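Local coordinates for protein galactose mutarotase related enzyme (Lactobacillus acidophilus, PDB 3DCD) that is of unconfirmed function but belongs to the aldose 1-epimerase family and so probably binds carbohydrate and may act as a sugar isomerase, at residues I5-A19 against R112-E124. Numbering follows the deposited sequence. Where two conformers were deposited one is given.
Sequences IENNMIKVVISDHGA and RVNYNLMNNLLEE
Tyr115 and Ala19 illustrate how two stacked beta-sheets, held together mainly by apolar side chains, can also be joined by a tyrosine hydroxyl bonded to a backbone carbonyl. Followed outward from the strand, CB of Tyr115 lies 4.0 Å from Ile5 CD1 and is touched by Ile14 CD1 as well. Along the ring, Ile14 crosses obliquely: Ile14 CD1 approaches CG and CD1 of Tyr115, while Ile14 CG2 comes within 3.8 Å of Tyr115 CE1. At the tip, Tyr115 OH donates to Ala19 O over 2.6 Å, the C=O...O angle of 165° placing the hydroxyl almost straight ahead of the carbonyl. With CG anti to the carbonyl carbon and beside the backbone N (chi1 -66°), the ring is directed along the interface to the loop after strand 10-15. A phenylalanine here would probably keep the contacts with Ile14 but leave the buried Ala19 carbonyl without this donor.

Farther along, Leu117 forks between the strands of the 5-19 hairpin. Its CD1 rests 3.5 Å from Glu6 CA, and its CD2 presses against Ile10 CD1 at 3.3 Å, tighter than usual for two methyls. Val12 and Leu122 meet tip to tip (Val12 CG1 to Leu122 CD2, 4.1 Å). Beyond them, Met9, a selenomethionine, lies over the type II' turn of Met118 to Leu121, whose Asn120 ND2 donates to Tyr291 O.

The antiparallel sheet of strands 2-6, 10-15 and 20-26 thus packs face to face on the large antiparallel sheet, as in the beta-sandwich of galactose mutarotase relatives, strand 10-15 running nearly antiparallel to residues 112-118 (173°), with Ile14 also reaching strand 90-96 and Leu122 strand 282-292.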
ATOM      1  N   ILE A   5      -8.342  16.928  -4.041  1.00 15.47           N
ATOM      2  CA  ILE A   5      -9.611  16.455  -4.589  1.00 15.83           C
ATOM      3  C   ILE A   5     -10.576  16.348  -3.402  1.00 15.93           C
ATOM      4  O   ILE A   5     -10.165  16.009  -2.292  1.00 15.90           O
ATOM      5  CB  ILE A   5      -9.500  15.110  -5.405  1.00 15.24           C
ATOM      6  CG1 ILE A   5      -8.999  13.936  -4.544  1.00 15.97           C
ATOM      7  CG2 ILE A   5      -8.599  15.308  -6.647  1.00 15.48           C
ATOM      8  CD1 ILE A   5      -9.126  12.543  -5.196  1.00 15.66           C
ATOM      9  N   GLU A   6     -11.846  16.665  -3.626  1.00 16.27           N
ATOM     10  CA  GLU A   6     -12.779  16.791  -2.508  1.00 17.14           C
ATOM     11  C   GLU A   6     -14.232  16.753  -2.927  1.00 17.03           C
ATOM     12  O   GLU A   6     -14.577  17.046  -4.072  1.00 16.91           O
ATOM     13  CB  GLU A   6     -12.502  18.076  -1.704  1.00 16.97           C
ATOM     14  CG  GLU A   6     -12.805  19.373  -2.424  1.00 18.07           C
ATOM     15  CD  GLU A   6     -12.609  20.592  -1.532  1.00 19.44           C
ATOM     16  OE1 GLU A   6     -11.966  21.568  -1.968  1.00 21.22           O
ATOM     17  OE2 GLU A   6     -13.112  20.586  -0.390  1.00 23.52           O
ATOM     18  N   ASN A   7     -15.081  16.364  -1.984  1.00 17.31           N
ATOM     19  CA  ASN A   7     -16.517  16.476  -2.152  1.00 17.60           C
ATOM     20  C   ASN A   7     -17.135  16.848  -0.815  1.00 18.29           C
ATOM     21  O   ASN A   7     -16.421  17.285   0.089  1.00 17.94           O
ATOM     22  CB  ASN A   7     -17.120  15.187  -2.734  1.00 16.88           C
ATOM     23  CG  ASN A   7     -16.742  13.928  -1.945  1.00 17.10           C
ATOM     24  OD1 ASN A   7     -16.651  12.849  -2.517  1.00 16.45           O
ATOM     25  ND2 ASN A   7     -16.501  14.070  -0.653  1.00 14.35           N
ATOM     26  N   ASN A   8     -18.448  16.661  -0.691  1.00 19.11           N
ATOM     27  CA  ASN A   8     -19.167  16.956   0.536  1.00 20.80           C
ATOM     28  C   ASN A   8     -18.890  16.005   1.709  1.00 21.09           C
ATOM     29  O   ASN A   8     -19.350  16.267   2.829  1.00 21.21           O
ATOM     30  CB  ASN A   8     -20.677  16.998   0.269  1.00 21.37           C
ATOM     31  CG  ASN A   8     -21.099  18.174  -0.608  1.00 23.95           C
ATOM     32  OD1 ASN A   8     -20.392  19.185  -0.724  1.00 27.43           O
ATOM     33  ND2 ASN A   8     -22.276  18.048  -1.221  1.00 26.63           N
HETATM   34  N   MSE A   9     -18.160  14.914   1.452  1.00 20.99           N
HETATM   35  CA  MSE A   9     -17.880  13.897   2.464  1.00 21.55           C
HETATM   36  C   MSE A   9     -16.430  13.955   2.970  1.00 20.33           C
HETATM   37  O   MSE A   9     -16.184  13.911   4.183  1.00 18.64           O
HETATM   38  CB  MSE A   9     -18.162  12.489   1.921  1.00 22.64           C
HETATM   39  CG  MSE A   9     -19.577  12.251   1.394  1.00 31.23           C
HETATM   40 SE   MSE A   9     -20.906  12.366   2.812  1.00 51.31          SE
HETATM   41  CE  MSE A   9     -20.278  10.858   3.939  1.00 44.29           C
ATOM     42  N   ILE A  10     -15.476  14.009   2.037  1.00 19.00           N
ATOM     43  CA  ILE A  10     -14.054  13.880   2.380  1.00 18.76           C
ATOM     44  C   ILE A  10     -13.195  14.823   1.521  1.00 18.09           C
ATOM     45  O   ILE A  10     -13.573  15.180   0.401  1.00 16.92           O
ATOM     46  CB  ILE A  10     -13.526  12.391   2.331  1.00 19.01           C
ATOM     47  CG1 ILE A  10     -13.685  11.749   0.954  1.00 19.91           C
ATOM     48  CG2 ILE A  10     -14.200  11.474   3.409  1.00 18.92           C
ATOM     49  CD1 ILE A  10     -13.000  10.339   0.864  1.00 20.29           C
ATOM     50  N   LYS A  11     -12.075  15.263   2.075  1.00 17.15           N
ATOM     51  CA  LYS A  11     -11.142  16.136   1.359  1.00 18.15           C
ATOM     52  C   LYS A  11      -9.774  15.479   1.438  1.00 17.48           C
ATOM     53  O   LYS A  11      -9.300  15.127   2.528  1.00 17.21           O
ATOM     54  CB  LYS A  11     -11.106  17.541   1.973  1.00 18.03           C
ATOM     55  CG  LYS A  11     -10.165  18.527   1.280  1.00 20.87           C
ATOM     56  CD  LYS A  11     -10.187  19.879   1.976  1.00 21.21           C
ATOM     57  CE  LYS A  11      -9.490  20.960   1.154  1.00 26.25           C
ATOM     58  NZ  LYS A  11      -9.686  22.349   1.739  1.00 29.23           N
ATOM     59  N   VAL A  12      -9.146  15.339   0.276  1.00 16.73           N
ATOM     60  CA  VAL A  12      -7.932  14.543   0.142  1.00 16.35           C
ATOM     61  C   VAL A  12      -6.855  15.427  -0.454  1.00 16.43           C
ATOM     62  O   VAL A  12      -7.092  16.113  -1.455  1.00 16.52           O
ATOM     63  CB  VAL A  12      -8.153  13.306  -0.774  1.00 15.84           C
ATOM     64  CG1 VAL A  12      -6.867  12.456  -0.855  1.00 16.00           C
ATOM     65  CG2 VAL A  12      -9.326  12.445  -0.271  1.00 16.19           C
ATOM     66  N   VAL A  13      -5.676  15.402   0.161  1.00 15.84           N
ATOM     67  CA  VAL A  13      -4.527  16.131  -0.351  1.00 15.75           C
ATOM     68  C   VAL A  13      -3.455  15.128  -0.763  1.00 15.97           C
ATOM     69  O   VAL A  13      -3.118  14.226   0.010  1.00 16.19           O
ATOM     70  CB  VAL A  13      -3.937  17.084   0.708  1.00 15.61           C
ATOM     71  CG1 VAL A  13      -2.703  17.797   0.131  1.00 15.10           C
ATOM     72  CG2 VAL A  13      -4.965  18.104   1.169  1.00 15.45           C
ATOM     73  N   ILE A  14      -2.906  15.303  -1.963  1.00 15.49           N
ATOM     74  CA  ILE A  14      -1.929  14.363  -2.506  1.00 15.86           C
ATOM     75  C   ILE A  14      -0.737  15.111  -3.129  1.00 15.49           C
ATOM     76  O   ILE A  14      -0.922  16.123  -3.799  1.00 15.94           O
ATOM     77  CB  ILE A  14      -2.568  13.473  -3.584  1.00 15.93           C
ATOM     78  CG1 ILE A  14      -3.897  12.889  -3.077  1.00 17.61           C
ATOM     79  CG2 ILE A  14      -1.607  12.362  -3.994  1.00 15.43           C
ATOM     80  CD1 ILE A  14      -4.947  12.796  -4.128  1.00 21.45           C
ATOM     81  N   SER A  15       0.468  14.588  -2.916  1.00 15.28           N
ATOM     82  CA  SER A  15       1.696  15.217  -3.424  1.00 15.29           C
ATOM     83  C   SER A  15       2.123  14.585  -4.731  1.00 15.66           C
ATOM     84  O   SER A  15       2.000  13.368  -4.915  1.00 15.42           O
ATOM     85  CB  SER A  15       2.840  15.072  -2.405  1.00 15.68           C
ATOM     86  OG  SER A  15       4.068  15.597  -2.926  1.00 16.38           O
ATOM     87  N   ASP A  16       2.652  15.401  -5.637  1.00 16.40           N
ATOM     88  CA  ASP A  16       3.201  14.855  -6.857  1.00 16.80           C
ATOM     89  C   ASP A  16       4.518  14.102  -6.592  1.00 17.44           C
ATOM     90  O   ASP A  16       5.002  13.366  -7.459  1.00 17.75           O
ATOM     91  CB  ASP A  16       3.353  15.918  -7.936  1.00 16.75           C
ATOM     92  CG  ASP A  16       4.238  17.082  -7.517  1.00 16.63           C
ATOM     93  OD1 ASP A  16       4.750  17.127  -6.389  1.00 16.58           O
ATOM     94  OD2 ASP A  16       4.430  17.977  -8.357  1.00 17.36           O
ATOM     95  N   HIS A  17       5.086  14.311  -5.404  1.00 17.44           N
ATOM     96  CA  HIS A  17       6.231  13.537  -4.966  1.00 17.19           C
ATOM     97  C   HIS A  17       5.768  12.160  -4.515  1.00 17.47           C
ATOM     98  O   HIS A  17       5.097  12.020  -3.488  1.00 16.51           O
ATOM     99  CB  HIS A  17       7.001  14.246  -3.854  1.00 18.12           C
ATOM    100  CG  HIS A  17       8.327  13.614  -3.573  1.00 18.23           C
ATOM    101  ND1 HIS A  17       8.544  12.780  -2.498  1.00 20.60           N
ATOM    102  CD2 HIS A  17       9.490  13.651  -4.261  1.00 18.50           C
ATOM    103  CE1 HIS A  17       9.789  12.340  -2.533  1.00 18.17           C
ATOM    104  NE2 HIS A  17      10.382  12.853  -3.590  1.00 18.66           N
ATOM    105  N   GLY A  18       6.087  11.147  -5.323  1.00 16.52           N
ATOM    106  CA  GLY A  18       5.639   9.780  -5.049  1.00 16.41           C
ATOM    107  C   GLY A  18       4.141   9.556  -5.186  1.00 16.15           C
ATOM    108  O   GLY A  18       3.640   8.519  -4.752  1.00 16.44           O
ATOM    109  N   ALA A  19       3.424  10.520  -5.778  1.00 15.92           N
ATOM    110  CA  ALA A  19       1.951  10.444  -5.935  1.00 15.07           C
ATOM    111  C   ALA A  19       1.312   9.998  -4.619  1.00 14.56           C
ATOM    112  O   ALA A  19       0.479   9.091  -4.592  1.00 14.51           O
ATOM    113  CB  ALA A  19       1.556   9.497  -7.119  1.00 14.82           C
ATOM    114  N   ARG A 112       0.841   5.090 -14.018  1.00 15.00           N
ATOM    115  CA  ARG A 112      -0.159   6.069 -13.621  1.00 15.52           C
ATOM    116  C   ARG A 112      -0.797   5.674 -12.294  1.00 15.76           C
ATOM    117  O   ARG A 112      -1.182   4.519 -12.104  1.00 17.11           O
ATOM    118  CB  ARG A 112      -1.237   6.205 -14.704  1.00 15.34           C
ATOM    119  CG  ARG A 112      -0.801   7.027 -15.913  1.00 15.77           C
ATOM    120  CD  ARG A 112      -1.880   6.993 -17.005  1.00 16.03           C
ATOM    121  NE  ARG A 112      -1.498   7.808 -18.150  1.00 17.49           N
ATOM    122  CZ  ARG A 112      -0.734   7.370 -19.149  1.00 17.15           C
ATOM    123  NH1 ARG A 112      -0.282   6.119 -19.157  1.00 16.80           N
ATOM    124  NH2 ARG A 112      -0.427   8.182 -20.139  1.00 16.18           N
ATOM    125  N   VAL A 113      -0.886   6.639 -11.380  1.00 16.01           N
ATOM    126  CA  VAL A 113      -1.608   6.481 -10.129  1.00 15.93           C
ATOM    127  C   VAL A 113      -2.768   7.467 -10.155  1.00 15.87           C
ATOM    128  O   VAL A 113      -2.579   8.695 -10.186  1.00 15.80           O
ATOM    129  CB  VAL A 113      -0.702   6.713  -8.867  1.00 15.90           C
ATOM    130  CG1 VAL A 113      -1.504   6.488  -7.591  1.00 16.64           C
ATOM    131  CG2 VAL A 113       0.493   5.755  -8.890  1.00 15.98           C
ATOM    132  N   ASN A 114      -3.970   6.911 -10.190  1.00 16.44           N
ATOM    133  CA  ASN A 114      -5.176   7.707 -10.234  1.00 16.95           C
ATOM    134  C   ASN A 114      -5.882   7.602  -8.903  1.00 16.45           C
ATOM    135  O   ASN A 114      -6.042   6.510  -8.367  1.00 16.84           O
ATOM    136  CB  ASN A 114      -6.119   7.222 -11.329  1.00 16.84           C
ATOM    137  CG  ASN A 114      -7.510   7.857 -11.219  1.00 18.62           C
ATOM    138  OD1 ASN A 114      -7.716   9.014 -11.578  1.00 18.78           O
ATOM    139  ND2 ASN A 114      -8.456   7.098 -10.719  1.00 17.68           N
ATOM    140  N   TYR A 115      -6.301   8.754  -8.386  1.00 16.85           N
ATOM    141  CA  TYR A 115      -7.110   8.824  -7.178  1.00 16.14           C
ATOM    142  C   TYR A 115      -8.424   9.466  -7.550  1.00 16.56           C
ATOM    143  O   TYR A 115      -8.451  10.500  -8.227  1.00 15.38           O
ATOM    144  CB  TYR A 115      -6.430   9.705  -6.126  1.00 16.06           C
ATOM    145  CG  TYR A 115      -5.143   9.138  -5.598  1.00 15.65           C
ATOM    146  CD1 TYR A 115      -3.915   9.589  -6.077  1.00 15.35           C
ATOM    147  CD2 TYR A 115      -5.155   8.164  -4.604  1.00 13.75           C
ATOM    148  CE1 TYR A 115      -2.728   9.065  -5.580  1.00 16.01           C
ATOM    149  CE2 TYR A 115      -3.976   7.626  -4.090  1.00 14.94           C
ATOM    150  CZ  TYR A 115      -2.768   8.086  -4.580  1.00 15.39           C
ATOM    151  OH  TYR A 115      -1.602   7.562  -4.083  1.00 15.66           O
ATOM    152  N   ASN A 116      -9.523   8.867  -7.109  1.00 17.07           N
ATOM    153  CA  ASN A 116     -10.810   9.477  -7.350  1.00 18.12           C
ATOM    154  C   ASN A 116     -11.802   9.231  -6.223  1.00 18.83           C
ATOM    155  O   ASN A 116     -11.713   8.222  -5.516  1.00 18.48           O
ATOM    156  CB  ASN A 116     -11.357   9.086  -8.724  1.00 19.01           C
ATOM    157  CG  ASN A 116     -11.856   7.687  -8.771  1.00 21.38           C
ATOM    158  OD1 ASN A 116     -12.956   7.396  -8.281  1.00 24.97           O
ATOM    159  ND2 ASN A 116     -11.067   6.790  -9.372  1.00 21.42           N
ATOM    160  N   LEU A 117     -12.723  10.181  -6.057  1.00 19.33           N
ATOM    161  CA  LEU A 117     -13.723  10.135  -4.987  1.00 20.52           C
ATOM    162  C   LEU A 117     -15.124   9.777  -5.453  1.00 21.78           C
ATOM    163  O   LEU A 117     -15.572  10.212  -6.518  1.00 21.70           O
ATOM    164  CB  LEU A 117     -13.824  11.498  -4.291  1.00 19.92           C
ATOM    165  CG  LEU A 117     -12.611  11.957  -3.503  1.00 19.83           C
ATOM    166  CD1 LEU A 117     -12.808  13.364  -2.992  1.00 18.57           C
ATOM    167  CD2 LEU A 117     -12.384  10.992  -2.353  1.00 21.13           C
HETATM  168  N   MSE A 118     -15.788   8.995  -4.607  1.00 23.24           N
HETATM  169  CA  MSE A 118     -17.207   8.682  -4.703  0.50 24.36           C
HETATM  170  C   MSE A 118     -17.726   8.713  -3.266  1.00 23.89           C
HETATM  171  O   MSE A 118     -17.421   7.795  -2.504  1.00 23.38           O
HETATM  172  CB  MSE A 118     -17.368   7.274  -5.286  0.50 25.21           C
HETATM  173  CG  MSE A 118     -18.772   6.687  -5.202  0.50 29.67           C
HETATM  174 SE   MSE A 118     -19.821   7.061  -6.792  0.50 40.90          SE
HETATM  175  CE  MSE A 118     -18.890   5.882  -8.052  0.50 37.64           C
ATOM    176  N   ASN A 119     -18.473   9.743  -2.892  1.00 23.50           N
ATOM    177  CA  ASN A 119     -18.888   9.880  -1.501  1.00 23.39           C
ATOM    178  C   ASN A 119     -17.676   9.785  -0.565  1.00 22.26           C
ATOM    179  O   ASN A 119     -16.660  10.440  -0.811  1.00 21.26           O
ATOM    180  CB  ASN A 119     -19.978   8.860  -1.162  1.00 23.57           C
ATOM    181  CG  ASN A 119     -21.257   9.100  -1.948  1.00 25.32           C
ATOM    182  OD1 ASN A 119     -22.058   8.188  -2.144  1.00 30.02           O
ATOM    183  ND2 ASN A 119     -21.464  10.330  -2.376  1.00 26.28           N
ATOM    184  N   ASN A 120     -17.761   8.967   0.483  1.00 21.18           N
ATOM    185  CA  ASN A 120     -16.629   8.828   1.393  1.00 21.60           C
ATOM    186  C   ASN A 120     -15.647   7.721   0.984  1.00 20.34           C
ATOM    187  O   ASN A 120     -14.870   7.239   1.819  1.00 20.69           O
ATOM    188  CB  ASN A 120     -17.111   8.641   2.842  1.00 22.34           C
ATOM    189  CG  ASN A 120     -17.831   7.337   3.043  1.00 24.90           C
ATOM    190  OD1 ASN A 120     -18.442   6.792   2.103  1.00 24.33           O
ATOM    191  ND2 ASN A 120     -17.763   6.808   4.279  1.00 25.69           N
ATOM    192  N   LEU A 121     -15.697   7.334  -0.292  1.00 18.99           N
ATOM    193  CA  LEU A 121     -14.816   6.301  -0.851  1.00 18.42           C
ATOM    194  C   LEU A 121     -13.748   6.913  -1.761  1.00 18.17           C
ATOM    195  O   LEU A 121     -14.056   7.690  -2.665  1.00 17.19           O
ATOM    196  CB  LEU A 121     -15.611   5.210  -1.593  1.00 18.34           C
ATOM    197  CG  LEU A 121     -14.834   3.993  -2.129  1.00 19.34           C
ATOM    198  CD1 LEU A 121     -15.689   2.744  -2.213  1.00 21.45           C
ATOM    199  CD2 LEU A 121     -14.169   4.285  -3.489  1.00 18.92           C
ATOM    200  N   LEU A 122     -12.499   6.530  -1.501  1.00 17.36           N
ATOM    201  CA  LEU A 122     -11.356   6.968  -2.281  1.00 17.19           C
ATOM    202  C   LEU A 122     -10.724   5.750  -2.965  1.00 17.27           C
ATOM    203  O   LEU A 122     -10.314   4.803  -2.292  1.00 17.59           O
ATOM    204  CB  LEU A 122     -10.315   7.617  -1.353  1.00 16.54           C
ATOM    205  CG  LEU A 122      -8.953   7.996  -1.947  1.00 17.52           C
ATOM    206  CD1 LEU A 122      -9.105   9.038  -3.053  1.00 15.57           C
ATOM    207  CD2 LEU A 122      -8.074   8.561  -0.805  1.00 17.21           C
ATOM    208  N   GLU A 123     -10.639   5.799  -4.291  1.00 17.12           N
ATOM    209  CA  GLU A 123      -9.925   4.795  -5.065  1.00 16.63           C
ATOM    210  C   GLU A 123      -8.471   5.201  -5.253  1.00 16.17           C
ATOM    211  O   GLU A 123      -8.174   6.387  -5.459  1.00 15.92           O
ATOM    212  CB  GLU A 123     -10.565   4.639  -6.446  1.00 16.70           C
ATOM    213  CG  GLU A 123     -11.954   4.061  -6.427  1.00 17.34           C
ATOM    214  CD  GLU A 123     -12.493   3.773  -7.828  1.00 19.37           C
ATOM    215  OE1 GLU A 123     -11.860   4.173  -8.841  1.00 18.33           O
ATOM    216  OE2 GLU A 123     -13.568   3.151  -7.904  1.00 20.40           O
ATOM    217  N   GLU A 124      -7.586   4.210  -5.202  1.00 15.49           N
ATOM    218  CA  GLU A 124      -6.183   4.383  -5.589  1.00 15.42           C
ATOM    219  C   GLU A 124      -5.927   3.347  -6.674  1.00 15.34           C
ATOM    220  O   GLU A 124      -5.856   2.154  -6.396  1.00 14.85           O
ATOM    221  CB  GLU A 124      -5.260   4.156  -4.394  1.00 15.17           C
ATOM    222  CG  GLU A 124      -3.750   4.153  -4.755  1.00 15.60           C
ATOM    223  CD  GLU A 124      -2.852   4.196  -3.513  1.00 15.50           C
ATOM    224  OE1 GLU A 124      -3.312   4.643  -2.432  1.00 15.56           O
ATOM    225  OE2 GLU A 124      -1.681   3.785  -3.619  1.00 16.00           O
TER